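Local coordinates for protein MAU2 chromatid cohesion factor homolog (Saccharomyces cerevisiae, PDB 4XDN) that pairs with SCC2 in the complex required to associate cohesin with chromosomes, and so takes part in sister chromatid cohesion, at residues E538-N543 with I566-L571. Sequence-based numbering, arbitrary orientation.
Sequences EFYSSN and ILVNYL
Y540 sets CD1 and CE1 of its ring against the backbone of V568 and N569, and V568 reaches back to the backbone of Y540; this exchange is the tightly packed part of the contact. With CG anti to the backbone N (chi1 174°), the ring is carried across to the second helix, where Y540 CD1 lies 3.7 Å from V568 O. Y540 CE1 is 3.8 Å from N569 OD1, and both oxygens meet the ring obliquely. Beyond them the phenol OH is hydrogen-bonded to E577. CG1 of V568, in turn, comes within 4.0 Å of Y540 CA, whereas F539 keeps a looser place: its CB is 4.5 Å from V568 CG1 and its ring leads off to an edge-to-face contact with F556. The side chain of N569 crosses that of Y540 at about a right angle, its amide plane turned 74° from the ring. N569 ND2 donates to N543 O (3.2 Å), a bond tilted from both the carbonyl and the amide plane, and also to Q565 O, while OD1 accepts from F545 N; one buried amide thus holds the backbone at N543 and F545 as well as that of its own helix at Q565. Solvent lies on the far side of helix 526-543, where S541 is exposed. The short helical segments cross at -108°, their axes 9.4 Å apart, a steep crossing of two helices in the helical, TPR-like array of the Scc4/Mau2 family.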
# COMPACT_ATOMS: atom_id res chain seq x y z
N GLU A 538 9.14 31.41 1.28
CA GLU A 538 9.99 30.25 1.51
C GLU A 538 10.06 29.35 0.28
O GLU A 538 11.14 28.93 -0.13
CB GLU A 538 9.48 29.45 2.72
CG GLU A 538 9.60 30.20 4.04
CD GLU A 538 9.04 29.41 5.21
OE1 GLU A 538 7.92 28.87 5.09
OE2 GLU A 538 9.72 29.33 6.25
N PHE A 539 8.90 29.07 -0.32
CA PHE A 539 8.85 28.20 -1.49
C PHE A 539 9.44 28.88 -2.72
O PHE A 539 10.11 28.24 -3.53
CB PHE A 539 7.41 27.78 -1.79
CG PHE A 539 6.89 26.72 -0.86
CD1 PHE A 539 7.41 25.43 -0.91
CD2 PHE A 539 5.89 27.00 0.05
CE1 PHE A 539 6.94 24.45 -0.05
CE2 PHE A 539 5.41 26.02 0.91
CZ PHE A 539 5.94 24.75 0.85
N TYR A 540 9.19 30.18 -2.87
CA TYR A 540 9.64 30.90 -4.05
C TYR A 540 11.15 31.13 -4.05
O TYR A 540 11.80 30.98 -5.08
CB TYR A 540 8.92 32.25 -4.16
CG TYR A 540 9.45 33.10 -5.28
CD1 TYR A 540 9.27 32.72 -6.60
CD2 TYR A 540 10.13 34.28 -5.02
CE1 TYR A 540 9.75 33.49 -7.64
CE2 TYR A 540 10.62 35.06 -6.05
CZ TYR A 540 10.42 34.66 -7.36
OH TYR A 540 10.90 35.42 -8.39
N SER A 541 11.70 31.49 -2.89
CA SER A 541 13.13 31.75 -2.79
C SER A 541 13.93 30.47 -2.98
O SER A 541 15.13 30.51 -3.27
CB SER A 541 13.47 32.39 -1.44
OG SER A 541 13.32 31.45 -0.38
N SER A 542 13.27 29.33 -2.81
CA SER A 542 13.92 28.03 -2.92
C SER A 542 13.72 27.41 -4.30
O SER A 542 14.46 26.50 -4.68
CB SER A 542 13.38 27.08 -1.85
OG SER A 542 13.99 25.80 -1.95
N ASN A 543 12.73 27.90 -5.05
CA ASN A 543 12.38 27.31 -6.34
C ASN A 543 12.24 28.34 -7.47
O ASN A 543 11.61 28.06 -8.49
CB ASN A 543 11.07 26.52 -6.21
CG ASN A 543 11.19 25.37 -5.24
OD1 ASN A 543 11.62 24.27 -5.62
ND2 ASN A 543 10.83 25.60 -3.98
N ILE A 566 5.57 26.79 -12.51
CA ILE A 566 5.14 28.01 -13.19
C ILE A 566 4.31 28.89 -12.27
O ILE A 566 4.49 30.11 -12.23
CB ILE A 566 4.33 27.67 -14.47
CG1 ILE A 566 5.23 26.96 -15.49
CG2 ILE A 566 3.76 28.94 -15.11
CD1 ILE A 566 4.50 26.41 -16.71
N LEU A 567 3.39 28.28 -11.53
CA LEU A 567 2.48 29.03 -10.66
C LEU A 567 3.22 29.69 -9.49
O LEU A 567 2.90 30.82 -9.11
CB LEU A 567 1.37 28.13 -10.14
CG LEU A 567 0.36 27.61 -11.17
CD1 LEU A 567 -0.62 26.65 -10.52
CD2 LEU A 567 -0.38 28.75 -11.84
N VAL A 568 4.19 28.99 -8.92
CA VAL A 568 4.96 29.54 -7.81
C VAL A 568 5.81 30.72 -8.27
O VAL A 568 5.89 31.74 -7.59
CB VAL A 568 5.88 28.48 -7.17
CG1 VAL A 568 6.68 29.09 -6.02
CG2 VAL A 568 5.06 27.32 -6.65
N ASN A 569 6.44 30.57 -9.43
CA ASN A 569 7.24 31.65 -9.99
C ASN A 569 6.35 32.81 -10.44
O ASN A 569 6.72 33.97 -10.27
CB ASN A 569 8.08 31.14 -11.16
CG ASN A 569 9.37 30.47 -10.70
OD1 ASN A 569 10.40 31.13 -10.54
ND2 ASN A 569 9.31 29.16 -10.46
N TYR A 570 5.19 32.49 -11.01
CA TYR A 570 4.22 33.51 -11.40
C TYR A 570 3.76 34.30 -10.18
O TYR A 570 3.73 35.53 -10.20
CB TYR A 570 3.01 32.87 -12.09
CG TYR A 570 1.86 33.82 -12.35
CD1 TYR A 570 1.94 34.78 -13.35
CD2 TYR A 570 0.70 33.75 -11.60
CE1 TYR A 570 0.89 35.65 -13.60
CE2 TYR A 570 -0.36 34.62 -11.83
CZ TYR A 570 -0.26 35.56 -12.83
OH TYR A 570 -1.31 36.42 -13.07
N LEU A 571 3.41 33.58 -9.12
CA LEU A 571 2.92 34.19 -7.90
C LEU A 571 4.02 34.98 -7.21
O LEU A 571 3.82 36.12 -6.78
CB LEU A 571 2.35 33.11 -6.97
CG LEU A 571 1.65 33.54 -5.69
CD1 LEU A 571 0.55 34.55 -5.96
CD2 LEU A 571 1.08 32.32 -4.99